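Local coordinates for binary enterotoxin of Clostridium perfringens component a (Clostridium perfringens, PDB 5WTZ), which binds NAD+ and, as the enzymatic component of a binary enterotoxin, ADP-ribosylates actin, at residues 92-97 and 141-146; 149-154 and 201-206; 242-247 and 279-284; 232-237 and 373-378; 316-321 and 409-414. All blocks are in the same frame, centred on the assembly; numbering follows the deposited sequence.

Contact 1 of 5, residues 92-97 and 141-146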
# COMPACT_ATOMS: atom_id res chain seq x y z
N LEU A 92 -10.12 1.79 20.02
CA LEU A 92 -9.93 3.22 20.22
C LEU A 92 -10.16 3.97 18.92
O LEU A 92 -9.52 3.68 17.91
CB LEU A 92 -8.51 3.51 20.74
CG LEU A 92 -8.16 4.98 20.98
CD1 LEU A 92 -8.81 5.46 22.26
CD2 LEU A 92 -6.65 5.21 21.02
N TYR A 93 -11.08 4.93 18.92
CA TYR A 93 -11.22 5.83 17.78
C TYR A 93 -10.20 6.97 17.86
O TYR A 93 -9.96 7.54 18.93
CB TYR A 93 -12.63 6.39 17.68
CG TYR A 93 -13.71 5.38 17.38
CD1 TYR A 93 -14.32 4.67 18.40
CD2 TYR A 93 -14.14 5.17 16.07
CE1 TYR A 93 -15.32 3.76 18.12
CE2 TYR A 93 -15.15 4.26 15.80
CZ TYR A 93 -15.73 3.56 16.83
OH TYR A 93 -16.72 2.65 16.59
N VAL A 94 -9.58 7.28 16.72
CA VAL A 94 -8.61 8.36 16.66
C VAL A 94 -8.95 9.29 15.51
O VAL A 94 -9.78 8.95 14.67
CB VAL A 94 -7.18 7.82 16.52
CG1 VAL A 94 -6.76 7.11 17.80
CG2 VAL A 94 -7.05 6.91 15.31
N TYR A 95 -8.30 10.46 15.50
CA TYR A 95 -8.64 11.56 14.59
C TYR A 95 -7.42 12.12 13.87
O TYR A 95 -6.33 12.19 14.44
CB TYR A 95 -9.34 12.68 15.37
CG TYR A 95 -10.62 12.24 16.03
CD1 TYR A 95 -10.61 11.61 17.27
CD2 TYR A 95 -11.85 12.45 15.41
CE1 TYR A 95 -11.77 11.20 17.87
CE2 TYR A 95 -13.03 12.05 16.03
CZ TYR A 95 -12.98 11.42 17.25
OH TYR A 95 -14.15 11.00 17.87
N TYR A 96 -7.60 12.50 12.61
CA TYR A 96 -6.62 13.33 11.92
C TYR A 96 -7.21 13.92 10.65
O TYR A 96 -7.99 13.25 9.94
CB TYR A 96 -5.34 12.56 11.59
CG TYR A 96 -5.52 11.35 10.70
CD1 TYR A 96 -5.91 10.12 11.23
CD2 TYR A 96 -5.27 11.42 9.34
CE1 TYR A 96 -6.06 9.00 10.41
CE2 TYR A 96 -5.43 10.32 8.52
CZ TYR A 96 -5.82 9.11 9.05
OH TYR A 96 -5.95 8.03 8.22
N TYR A 97 -6.87 15.17 10.39
CA TYR A 97 -7.17 15.82 9.13
C TYR A 97 -6.31 15.19 8.05
O TYR A 97 -5.17 14.81 8.32
CB TYR A 97 -6.90 17.31 9.20
CG TYR A 97 -7.94 18.13 9.94
CD1 TYR A 97 -9.25 18.24 9.46
CD2 TYR A 97 -7.61 18.80 11.09
CE1 TYR A 97 -10.19 19.02 10.13
CE2 TYR A 97 -8.55 19.58 11.76
CZ TYR A 97 -9.83 19.68 11.28
OH TYR A 97 -10.77 20.44 11.95
N LYS A 141 2.08 5.93 11.66
CA LYS A 141 1.04 6.94 11.56
C LYS A 141 0.72 7.46 12.95
O LYS A 141 0.22 6.73 13.80
CB LYS A 141 -0.21 6.35 10.89
CG LYS A 141 -1.38 7.33 10.77
CD LYS A 141 -0.94 8.64 10.14
CE LYS A 141 -2.15 9.47 9.69
NZ LYS A 141 -1.74 10.71 8.96
N ASP A 142 1.02 8.73 13.20
CA ASP A 142 0.67 9.32 14.47
C ASP A 142 -0.60 10.13 14.31
O ASP A 142 -0.83 10.75 13.27
CB ASP A 142 1.81 10.18 15.02
CG ASP A 142 2.33 11.20 14.03
OD1 ASP A 142 3.14 10.83 13.14
OD2 ASP A 142 1.95 12.38 14.16
N VAL A 143 -1.44 10.08 15.34
CA VAL A 143 -2.77 10.67 15.30
C VAL A 143 -3.13 11.32 16.63
O VAL A 143 -2.36 11.26 17.58
CB VAL A 143 -3.84 9.62 14.96
CG1 VAL A 143 -3.63 9.10 13.56
CG2 VAL A 143 -3.77 8.47 15.96
N THR A 144 -4.32 11.92 16.69
CA THR A 144 -4.78 12.55 17.92
C THR A 144 -6.02 11.84 18.49
O THR A 144 -6.71 11.10 17.78
CB THR A 144 -5.09 14.04 17.70
OG1 THR A 144 -6.21 14.18 16.81
CG2 THR A 144 -3.90 14.73 17.08
N MET A 145 -6.28 12.05 19.78
CA MET A 145 -7.30 11.28 20.50
C MET A 145 -8.71 11.86 20.41
O MET A 145 -9.68 11.19 20.76
CB MET A 145 -6.93 11.17 21.98
CG MET A 145 -5.60 10.50 22.20
SD MET A 145 -5.10 10.47 23.92
CE MET A 145 -3.34 10.19 23.65
N THR A 146 -8.81 13.11 19.98
CA THR A 146 -10.09 13.81 20.00
C THR A 146 -10.32 14.59 18.72
O THR A 146 -9.38 14.90 18.00
CB THR A 146 -10.18 14.79 21.21
OG1 THR A 146 -9.02 15.62 21.24
CG2 THR A 146 -10.30 14.03 22.52
O HOH W 1 -10.00 8.31 21.53
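In Tyr96, chi1 of 60° sets CG between the backbone N and the carbonyl carbon, and in Lys141, facing it, a bend at chi2 (51°) sets CD; Lys141 CE lies over the tyrosine ring. The two residues belong to edge strands of two separate sheets in the N-terminal ADP-ribosyltransferase-like fold, and the axes of 92-97 and 141-144 run at 99° to each other. The two segments share a single antiparallel hydrogen-bonded pair, Tyr95 with Thr144, where Tyr95 N donates to Thr144 O at 2.9 Å and Thr144 N returns a bond to Tyr95 O. That oxygen takes a second donor, Thr144 OG1, from above the carbonyl plane. Val143 forks over the corner, CG2 against Val94 CB and CG1 3.4 Å from Tyr96 CD1. A water donates to both Tyr93 O and Met145 O. Over the Tyr96 face, Lys141 CE makes a CH-pi contact 3.6 Å from the ring centroid, while Lys141 NZ sits off-centre at 4.1 Å in a cation-pi contact.

Contact 2 of 5, residues 149-154 and 201-206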
# COMPACT_ATOMS: atom_id res chain seq x y z
N ASP A 149 -10.11 20.84 17.25
CA ASP A 149 -10.84 22.01 17.71
C ASP A 149 -10.37 23.24 16.96
O ASP A 149 -10.65 24.38 17.36
CB ASP A 149 -10.67 22.20 19.22
CG ASP A 149 -11.68 23.17 19.80
OD1 ASP A 149 -12.68 23.45 19.12
OD2 ASP A 149 -11.46 23.64 20.94
N ILE A 150 -9.62 23.01 15.89
CA ILE A 150 -9.00 24.09 15.14
C ILE A 150 -9.09 23.87 13.63
O ILE A 150 -9.39 22.77 13.15
CB ILE A 150 -7.49 24.29 15.57
CG1 ILE A 150 -6.69 22.98 15.52
CG2 ILE A 150 -7.38 24.89 16.96
CD1 ILE A 150 -6.19 22.60 14.18
N ASN A 151 -8.85 24.95 12.89
CA ASN A 151 -8.92 24.94 11.44
C ASN A 151 -7.92 23.98 10.81
O ASN A 151 -6.85 23.74 11.37
CB ASN A 151 -8.68 26.35 10.90
CG ASN A 151 -8.62 26.39 9.39
OD1 ASN A 151 -9.65 26.30 8.72
ND2 ASN A 151 -7.41 26.49 8.84
N SER A 152 -8.26 23.44 9.65
CA SER A 152 -7.27 22.80 8.82
C SER A 152 -7.35 23.35 7.41
O SER A 152 -8.43 23.71 6.93
CB SER A 152 -7.46 21.28 8.80
OG SER A 152 -6.46 20.65 8.03
N LYS A 153 -6.20 23.44 6.74
CA LYS A 153 -6.19 23.76 5.32
C LYS A 153 -6.57 22.52 4.49
O LYS A 153 -6.77 22.61 3.27
CB LYS A 153 -4.82 24.30 4.90
CG LYS A 153 -4.49 25.65 5.53
CD LYS A 153 -3.21 26.23 4.95
CE LYS A 153 -2.76 27.45 5.73
NZ LYS A 153 -1.47 27.97 5.21
N LEU A 154 -6.68 21.38 5.15
CA LEU A 154 -7.04 20.11 4.50
C LEU A 154 -8.57 19.93 4.47
O LEU A 154 -9.27 20.46 5.33
CB LEU A 154 -6.38 18.93 5.23
CG LEU A 154 -4.86 18.97 5.40
CD1 LEU A 154 -4.39 17.73 6.16
CD2 LEU A 154 -4.17 19.05 4.04
N LYS A 201 -16.86 25.58 9.52
CA LYS A 201 -16.37 25.08 8.24
C LYS A 201 -16.70 23.61 8.03
O LYS A 201 -16.57 22.79 8.95
CB LYS A 201 -14.86 25.30 8.13
CG LYS A 201 -14.21 24.76 6.88
CD LYS A 201 -12.74 25.17 6.86
CE LYS A 201 -11.99 24.57 5.70
NZ LYS A 201 -12.64 24.91 4.40
N GLN A 202 -17.12 23.27 6.82
CA GLN A 202 -17.44 21.89 6.50
C GLN A 202 -16.23 21.08 6.05
O GLN A 202 -15.41 21.55 5.25
CB GLN A 202 -18.52 21.83 5.42
CG GLN A 202 -19.88 22.29 5.90
CD GLN A 202 -20.98 22.11 4.86
OE1 GLN A 202 -20.71 21.67 3.73
NE2 GLN A 202 -22.21 22.47 5.22
N TYR A 203 -16.14 19.86 6.55
CA TYR A 203 -15.11 18.93 6.15
C TYR A 203 -15.77 17.63 5.75
O TYR A 203 -16.83 17.29 6.26
CB TYR A 203 -14.10 18.69 7.28
CG TYR A 203 -13.36 19.92 7.75
CD1 TYR A 203 -13.92 20.78 8.70
CD2 TYR A 203 -12.08 20.21 7.26
CE1 TYR A 203 -13.23 21.91 9.14
CE2 TYR A 203 -11.39 21.34 7.70
CZ TYR A 203 -11.97 22.18 8.64
OH TYR A 203 -11.30 23.30 9.08
N ALA A 204 -15.15 16.89 4.84
CA ALA A 204 -15.59 15.54 4.53
C ALA A 204 -15.08 14.59 5.61
O ALA A 204 -13.87 14.39 5.74
CB ALA A 204 -15.10 15.12 3.14
N LYS A 205 -16.00 14.04 6.40
CA LYS A 205 -15.62 13.12 7.46
C LYS A 205 -15.65 11.67 6.95
O LYS A 205 -16.71 11.11 6.64
CB LYS A 205 -16.53 13.29 8.66
CG LYS A 205 -16.20 12.40 9.84
CD LYS A 205 -17.28 12.53 10.89
CE LYS A 205 -17.26 11.37 11.86
NZ LYS A 205 -18.42 11.43 12.79
N VAL A 206 -14.47 11.07 6.89
CA VAL A 206 -14.34 9.66 6.53
C VAL A 206 -14.27 8.82 7.80
O VAL A 206 -13.31 8.92 8.57
CB VAL A 206 -13.08 9.42 5.66
CG1 VAL A 206 -12.92 7.94 5.31
CG2 VAL A 206 -13.14 10.25 4.38
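Tyr203 reaches out of strand 201-211 to the loop residues Ser152 and Leu154, and its ring and hydroxyl supply the larger part of the strand's side of the contact. CB points toward the loop, and CG stands anti to the carbonyl carbon (chi1 -61°). Farther out, CD2 and CE2 come up to the carbonyl oxygen of Leu154, which lies at the ring edge, close to its plane, with Tyr203 CE2 3.3 Å from Leu154 O. This oxygen is buried by the contact without a hydrogen-bonding partner in the model; what it meets here is the C-H edge of the ring. Ser152 O also lies in the ring plane, 3.9 Å from Tyr203 CE2. At the tip, Tyr203 OH accepts a nearly straight hydrogen bond from Ser152 N, 3.1 Å long with an angle of 167° at the hydrogen. The Asn151 side chain crosses that of Tyr203 at about a right angle, amide and ring planes 56° apart, with Asn151 OD1 3.8 Å from Lys201 CD. The Lys201 chain passes the loop with its aliphatic carbons, CE near Ser152 O, and its ammonium forms a salt bridge with Glu110. Tyr97 of strand 92-98 also meets the Tyr203 ring. On the loop side, Ser152 OG accepts from Leu154 N at 3.0 Å, an ST turn that shapes the chain just before it enters strand 156-162 of the N-terminal domain's mixed sheet.

Contact 3 of 5, residues 242-247 and 279-284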
# COMPACT_ATOMS: atom_id res chain seq x y z
N GLU A 242 0.44 -28.01 -19.01
CA GLU A 242 0.31 -26.78 -18.24
C GLU A 242 1.65 -26.45 -17.59
O GLU A 242 2.12 -25.31 -17.65
CB GLU A 242 -0.78 -26.92 -17.18
CG GLU A 242 -2.17 -26.90 -17.79
CD GLU A 242 -3.28 -27.26 -16.81
OE1 GLU A 242 -3.01 -27.81 -15.72
OE2 GLU A 242 -4.45 -27.00 -17.16
N LEU A 243 2.27 -27.45 -16.98
CA LEU A 243 3.56 -27.27 -16.35
C LEU A 243 4.59 -26.81 -17.36
O LEU A 243 5.37 -25.90 -17.10
CB LEU A 243 4.00 -28.55 -15.67
CG LEU A 243 5.35 -28.53 -14.96
CD1 LEU A 243 5.35 -27.49 -13.86
CD2 LEU A 243 5.65 -29.90 -14.41
N ARG A 244 4.58 -27.43 -18.53
CA ARG A 244 5.53 -27.11 -19.59
C ARG A 244 5.38 -25.65 -20.02
O ARG A 244 6.36 -24.92 -20.11
CB ARG A 244 5.35 -28.03 -20.79
CG ARG A 244 6.32 -27.76 -21.93
CD ARG A 244 5.82 -28.40 -23.21
NE ARG A 244 4.60 -27.73 -23.67
CZ ARG A 244 3.67 -28.30 -24.43
NH1 ARG A 244 3.80 -29.56 -24.81
NH2 ARG A 244 2.60 -27.60 -24.79
N ASP A 245 4.15 -25.23 -20.29
CA ASP A 245 3.93 -23.90 -20.82
C ASP A 245 4.06 -22.78 -19.77
O ASP A 245 4.43 -21.67 -20.12
CB ASP A 245 2.57 -23.84 -21.51
CG ASP A 245 2.57 -24.64 -22.81
OD1 ASP A 245 3.68 -25.04 -23.21
OD2 ASP A 245 1.51 -24.85 -23.43
N ILE A 246 3.77 -23.08 -18.50
CA ILE A 246 4.08 -22.16 -17.40
C ILE A 246 5.59 -21.96 -17.31
O ILE A 246 6.08 -20.84 -17.24
CB ILE A 246 3.55 -22.69 -16.04
CG1 ILE A 246 2.03 -22.48 -15.94
CG2 ILE A 246 4.24 -22.00 -14.87
CD1 ILE A 246 1.62 -21.03 -15.69
N ASN A 247 6.33 -23.07 -17.31
CA ASN A 247 7.80 -23.02 -17.29
C ASN A 247 8.37 -22.31 -18.51
O ASN A 247 9.31 -21.51 -18.37
CB ASN A 247 8.37 -24.44 -17.19
CG ASN A 247 8.43 -24.95 -15.76
OD1 ASN A 247 8.63 -24.18 -14.82
ND2 ASN A 247 8.26 -26.25 -15.59
N ILE A 279 -1.06 -20.06 -24.53
CA ILE A 279 -1.91 -19.15 -23.78
C ILE A 279 -3.06 -19.93 -23.13
O ILE A 279 -3.39 -19.70 -21.96
CB ILE A 279 -2.45 -18.02 -24.68
CG1 ILE A 279 -1.31 -17.04 -25.01
CG2 ILE A 279 -3.60 -17.28 -24.00
CD1 ILE A 279 -1.60 -16.16 -26.21
N SER A 280 -3.63 -20.86 -23.89
CA SER A 280 -4.67 -21.77 -23.39
C SER A 280 -4.21 -22.54 -22.15
O SER A 280 -4.91 -22.58 -21.14
CB SER A 280 -5.09 -22.76 -24.48
OG SER A 280 -6.05 -22.17 -25.34
N ASN A 281 -3.02 -23.14 -22.24
CA ASN A 281 -2.52 -23.98 -21.16
C ASN A 281 -2.17 -23.17 -19.90
O ASN A 281 -2.54 -23.56 -18.79
CB ASN A 281 -1.30 -24.79 -21.65
CG ASN A 281 -1.70 -25.87 -22.65
OD1 ASN A 281 -2.84 -26.32 -22.66
ND2 ASN A 281 -0.76 -26.30 -23.48
N ILE A 282 -1.49 -22.05 -20.08
CA ILE A 282 -1.19 -21.18 -18.95
C ILE A 282 -2.49 -20.68 -18.30
O ILE A 282 -2.63 -20.72 -17.09
CB ILE A 282 -0.29 -19.97 -19.37
CG1 ILE A 282 1.03 -20.47 -19.96
CG2 ILE A 282 -0.06 -19.00 -18.17
CD1 ILE A 282 1.73 -19.46 -20.85
N SER A 283 -3.45 -20.22 -19.11
CA SER A 283 -4.68 -19.63 -18.55
C SER A 283 -5.51 -20.70 -17.82
O SER A 283 -6.02 -20.43 -16.73
CB SER A 283 -5.51 -18.96 -19.66
OG SER A 283 -6.71 -18.37 -19.16
N SER A 284 -5.63 -21.90 -18.39
CA SER A 284 -6.35 -22.98 -17.70
C SER A 284 -5.63 -23.31 -16.38
O SER A 284 -6.28 -23.54 -15.36
CB SER A 284 -6.50 -24.23 -18.58
OG SER A 284 -5.29 -24.94 -18.69
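Ile246 and Ile282 form the close apolar part of this helix crossing, Ile246 CD1 lying 3.6 Å from Ile282 CG2. The axes of 242-247 and 279-284 pass 8.2 Å apart at 102°, so the side chains meet over a short patch. Here Ile282 also lays CG1 and CD1 against the backbone of Asp245, with CD1 3.6 Å from Asp245 O. Asp245 itself is buried, and its carboxylate is held by one residue of each helix. Asn281 ND2 gives a 2.7 Å hydrogen bond to Asp245 OD2 on its anti side but well out of the carboxylate plane, the amide and carboxylate planes 26° apart. The other oxygen, Asp245 OD1, is gripped side-on by Arg244 through NE and NH2, both from the same face of the carboxylate plane; the salt bridge from Arg244 NE is 2.9 Å long. The positive charge of Arg244 probably favours the ionised form of Asp245. Toward solvent the contact thins: the exposed Arg244 touches Asn281 only with NH2, 3.8 Å from Asn281 ND2, and that nitrogen also pairs with Glu277. At another margin Ser284 OG lies 2.7 Å from Glu242 OE2 and also within reach of Asn281 O, while Glu242 OE1 makes a salt bridge with Lys288. Both isoleucines also touch Leu386 of strand 384-387, and one turn along helix 240-263 from Ile246 is Leu250, an NAD-binding residue.

Contact 4 of 5, residues 232-237 and 373-378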
# COMPACT_ATOMS: atom_id res chain seq x y z
N ALA A 232 1.65 -25.47 -3.25
CA ALA A 232 2.21 -26.80 -3.43
C ALA A 232 1.16 -27.79 -3.99
O ALA A 232 1.46 -28.53 -4.93
CB ALA A 232 2.80 -27.33 -2.14
N PRO A 233 -0.07 -27.80 -3.43
CA PRO A 233 -1.03 -28.73 -4.05
C PRO A 233 -1.39 -28.34 -5.49
O PRO A 233 -1.65 -29.23 -6.30
CB PRO A 233 -2.26 -28.64 -3.14
CG PRO A 233 -1.78 -27.98 -1.87
CD PRO A 233 -0.69 -27.06 -2.31
N TRP A 234 -1.40 -27.05 -5.78
CA TRP A 234 -1.68 -26.55 -7.13
C TRP A 234 -0.70 -27.14 -8.15
O TRP A 234 -1.10 -27.65 -9.19
CB TRP A 234 -1.63 -25.02 -7.16
CG TRP A 234 -1.65 -24.41 -8.55
CD1 TRP A 234 -2.76 -24.14 -9.31
CD2 TRP A 234 -0.52 -23.94 -9.30
NE1 TRP A 234 -2.38 -23.54 -10.50
CE2 TRP A 234 -1.02 -23.42 -10.52
CE3 TRP A 234 0.86 -23.92 -9.06
CZ2 TRP A 234 -0.18 -22.89 -11.50
CZ3 TRP A 234 1.68 -23.39 -10.04
CH2 TRP A 234 1.16 -22.88 -11.24
N LEU A 235 0.58 -27.05 -7.82
CA LEU A 235 1.64 -27.55 -8.69
C LEU A 235 1.45 -29.03 -9.01
O LEU A 235 1.75 -29.46 -10.12
CB LEU A 235 3.01 -27.32 -8.03
CG LEU A 235 4.23 -27.75 -8.85
CD1 LEU A 235 4.39 -26.86 -10.07
CD2 LEU A 235 5.49 -27.77 -8.01
N LYS A 236 0.95 -29.79 -8.05
CA LYS A 236 0.66 -31.21 -8.25
C LYS A 236 -0.38 -31.47 -9.32
O LYS A 236 -0.23 -32.37 -10.15
CB LYS A 236 0.18 -31.85 -6.94
CG LYS A 236 1.23 -32.67 -6.22
CD LYS A 236 0.66 -33.32 -4.97
CE LYS A 236 1.61 -33.14 -3.79
NZ LYS A 236 3.03 -33.26 -4.20
N GLU A 237 -1.45 -30.68 -9.30
CA GLU A 237 -2.58 -30.90 -10.19
C GLU A 237 -2.32 -30.43 -11.63
O GLU A 237 -3.19 -30.60 -12.48
CB GLU A 237 -3.82 -30.20 -9.66
CG GLU A 237 -4.13 -30.42 -8.19
CD GLU A 237 -5.60 -30.21 -7.89
OE1 GLU A 237 -6.43 -30.29 -8.83
OE2 GLU A 237 -5.93 -29.94 -6.71
N VAL A 373 3.54 -19.22 -8.64
CA VAL A 373 4.13 -20.18 -9.57
C VAL A 373 5.53 -20.60 -9.12
O VAL A 373 6.03 -21.63 -9.56
CB VAL A 373 4.19 -19.60 -11.01
CG1 VAL A 373 2.77 -19.43 -11.58
CG2 VAL A 373 4.97 -18.29 -11.04
N SER A 374 6.14 -19.83 -8.22
CA SER A 374 7.49 -20.12 -7.74
C SER A 374 7.59 -21.34 -6.81
O SER A 374 8.69 -21.66 -6.35
CB SER A 374 8.05 -18.90 -7.02
OG SER A 374 8.02 -17.76 -7.85
N VAL A 375 6.48 -22.02 -6.53
CA VAL A 375 6.56 -23.28 -5.79
C VAL A 375 7.21 -24.34 -6.65
O VAL A 375 7.81 -25.29 -6.14
CB VAL A 375 5.18 -23.80 -5.34
CG1 VAL A 375 4.60 -22.91 -4.28
CG2 VAL A 375 4.23 -23.94 -6.52
N ALA A 376 7.07 -24.17 -7.96
CA ALA A 376 7.63 -25.11 -8.93
C ALA A 376 9.14 -25.18 -8.79
O ALA A 376 9.77 -24.20 -8.39
CB ALA A 376 7.24 -24.71 -10.34
N GLU A 377 9.71 -26.34 -9.10
CA GLU A 377 11.15 -26.52 -9.08
C GLU A 377 11.84 -25.51 -9.99
O GLU A 377 11.39 -25.27 -11.11
CB GLU A 377 11.54 -27.94 -9.52
CG GLU A 377 11.11 -29.06 -8.61
CD GLU A 377 11.60 -30.41 -9.12
OE1 GLU A 377 12.83 -30.58 -9.25
OE2 GLU A 377 10.76 -31.31 -9.39
N GLY A 378 12.92 -24.92 -9.51
CA GLY A 378 13.74 -24.08 -10.36
C GLY A 378 13.54 -22.60 -10.17
O GLY A 378 14.10 -21.80 -10.92
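Residues 232-237 of helix 220-237, kinked at Pro233 and Trp234, face a short 3-10 turn at 373-375, the nearest CA atoms, those of Ala232 and Val375, being 6.1 Å apart. Leu235 fits its forked end against Ala376: CD1 is 3.6 Å from Ala376 CB, and CD2 rests 3.5 Å from Ala376 CA. Leu235 CB meets Val375 CG2 at 3.9 Å, and Val375 CG1 approaches Ala232 N. Trp234, with CG anti to the backbone N (chi1 169°), lies side by side with Val373, both pointing the same way, and CH2 touches Val373 CG1 at 3.8 Å. Val375 CG2 stands at the indole edge. The indole N-H is used outside this pair, Trp234 NE1 bonding to Ala285 O. Val373 also touches Leu250 and Glu384, which bind NAD. Between these two segments there is no hydrogen bond, so the fit of helix to turn beside the NAD pocket rests on shape and the burial of apolar groups.

Contact 5 of 5, residues 316-321 and 409-414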
# COMPACT_ATOMS: atom_id res chain seq x y z
N ASP A 316 9.46 11.62 -17.36
CA ASP A 316 10.45 12.24 -16.48
C ASP A 316 9.80 12.69 -15.18
O ASP A 316 9.38 13.85 -15.06
CB ASP A 316 11.12 13.42 -17.18
CG ASP A 316 12.30 13.98 -16.39
OD1 ASP A 316 12.53 13.55 -15.24
OD2 ASP A 316 13.01 14.85 -16.92
N PHE A 317 9.74 11.80 -14.20
CA PHE A 317 9.04 12.08 -12.95
C PHE A 317 9.88 12.91 -11.98
O PHE A 317 9.43 13.22 -10.88
CB PHE A 317 8.59 10.79 -12.28
CG PHE A 317 7.64 9.98 -13.12
CD1 PHE A 317 6.56 10.60 -13.74
CD2 PHE A 317 7.84 8.63 -13.31
CE1 PHE A 317 5.68 9.86 -14.52
CE2 PHE A 317 6.97 7.89 -14.08
CZ PHE A 317 5.90 8.50 -14.69
N ASN A 318 11.08 13.27 -12.41
CA ASN A 318 11.91 14.21 -11.65
C ASN A 318 11.37 15.63 -11.77
O ASN A 318 11.86 16.55 -11.12
CB ASN A 318 13.36 14.15 -12.13
CG ASN A 318 14.11 12.96 -11.56
OD1 ASN A 318 13.74 12.43 -10.51
ND2 ASN A 318 15.17 12.53 -12.25
N LYS A 319 10.36 15.80 -12.61
CA LYS A 319 9.67 17.07 -12.74
C LYS A 319 8.25 16.97 -12.17
O LYS A 319 7.48 16.09 -12.56
CB LYS A 319 9.66 17.51 -14.20
CG LYS A 319 11.05 17.60 -14.80
CD LYS A 319 11.04 18.06 -16.24
CE LYS A 319 12.44 18.41 -16.72
NZ LYS A 319 13.08 19.36 -15.77
N VAL A 320 7.92 17.87 -11.25
CA VAL A 320 6.63 17.79 -10.56
C VAL A 320 5.45 17.76 -11.52
O VAL A 320 4.51 17.01 -11.30
CB VAL A 320 6.45 18.96 -9.56
CG1 VAL A 320 7.39 18.80 -8.38
CG2 VAL A 320 6.68 20.29 -10.24
N GLU A 321 5.53 18.55 -12.59
CA GLU A 321 4.45 18.66 -13.57
C GLU A 321 4.11 17.31 -14.18
O GLU A 321 2.94 17.02 -14.44
CB GLU A 321 4.81 19.65 -14.70
CG GLU A 321 5.81 20.73 -14.32
CD GLU A 321 7.25 20.28 -14.50
OE1 GLU A 321 7.57 19.72 -15.57
OE2 GLU A 321 8.06 20.50 -13.57
N GLY A 409 18.44 4.03 -10.51
CA GLY A 409 18.27 5.03 -11.55
C GLY A 409 18.25 6.49 -11.12
O GLY A 409 18.02 7.37 -11.95
N LYS A 410 18.51 6.75 -9.83
CA LYS A 410 18.56 8.12 -9.30
C LYS A 410 17.38 8.95 -9.81
O LYS A 410 17.57 10.00 -10.43
CB LYS A 410 19.87 8.81 -9.68
CG LYS A 410 21.11 8.21 -9.05
CD LYS A 410 22.37 8.77 -9.70
CE LYS A 410 23.62 8.09 -9.18
NZ LYS A 410 23.89 8.42 -7.75
N THR A 411 16.18 8.44 -9.57
CA THR A 411 14.97 9.08 -10.09
C THR A 411 13.78 8.97 -9.14
O THR A 411 13.68 8.04 -8.34
CB THR A 411 14.56 8.45 -11.45
OG1 THR A 411 13.39 9.10 -11.95
CG2 THR A 411 14.22 7.02 -11.25
N ASN A 412 12.87 9.92 -9.25
CA ASN A 412 11.55 9.73 -8.70
C ASN A 412 10.85 8.54 -9.35
O ASN A 412 10.90 8.35 -10.57
CB ASN A 412 10.69 10.98 -8.86
CG ASN A 412 11.04 12.05 -7.86
OD1 ASN A 412 11.39 11.75 -6.72
ND2 ASN A 412 10.93 13.30 -8.27
N LYS A 413 10.20 7.74 -8.51
CA LYS A 413 9.41 6.62 -8.97
C LYS A 413 7.98 6.74 -8.45
O LYS A 413 7.73 7.46 -7.48
CB LYS A 413 10.06 5.31 -8.53
CG LYS A 413 11.47 5.12 -9.12
CD LYS A 413 12.05 3.76 -8.78
CE LYS A 413 13.22 3.42 -9.70
NZ LYS A 413 13.98 2.19 -9.24
N LEU A 414 7.04 6.04 -9.09
CA LEU A 414 5.64 6.10 -8.68
C LEU A 414 5.14 4.77 -8.15
O LEU A 414 5.13 3.76 -8.86
CB LEU A 414 4.75 6.56 -9.84
CG LEU A 414 5.11 7.92 -10.43
CD1 LEU A 414 4.20 8.26 -11.60
CD2 LEU A 414 5.05 9.03 -9.36
O HOH W 2 12.32 10.57 -14.07
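One face of the Phe317 ring is covered by Leu414, whose CD1 sits over the centre in a CH-pi contact 3.6 Å from the centroid, the two side chains crossing at about a right angle; at the ring edge, near its plane, comes Asn412 O. The contact joins a type I beta turn, Asp316 to Lys319, leading into helix 320-330, to strand 411-420 in the mixed sheet of the C-terminal ADP-ribosyltransferase fold. Val323 and Leu358 touch both Phe317 and Leu414, placing the pair in the core between helix and sheet. Nearer the surface, two asparagines exchange bonds with backbone. Asn412 donates through ND2 to Phe317 O at 3.0 Å, the acceptor lying close to the amide plane. In return Asn318 OD1 takes the backbone N-H of Asn412 at 2.9 Å, almost straight at 173°. The turn is braced from within by an Asx turn, Asp316 OD1 accepting from Asn318 N. A water gives hydrogen bonds to Asp316 OD1 and to Thr411 OG1, the latter 2.8 Å away, while the Thr411 hydroxyl donates to Asn412 O at 2.9 Å.

From the N terminus, contact 1 closes a loop between strands 92-98 and 141-144, joining two sheets of the first domain. Contact 2 follows in series, tying the loop after strand 141-144 to strand 201-211; the two touch through Tyr97, which meets Ile150, Ser152, Leu154 and Tyr203. The remaining contacts lie in the C-terminal ADP-ribosyltransferase domain. Contact 4 spans from helix 220-237 to the loop before strand 384-387, and contact 3, between helices 240-263 and 272-286, nests inside it; Leu235 and Leu243 pack where they adjoin. Contact 5, joining the start of helix 320-330 to strand 411-420, crosses contact 4 along the chain, yet their nearest atoms are about 21 Å apart.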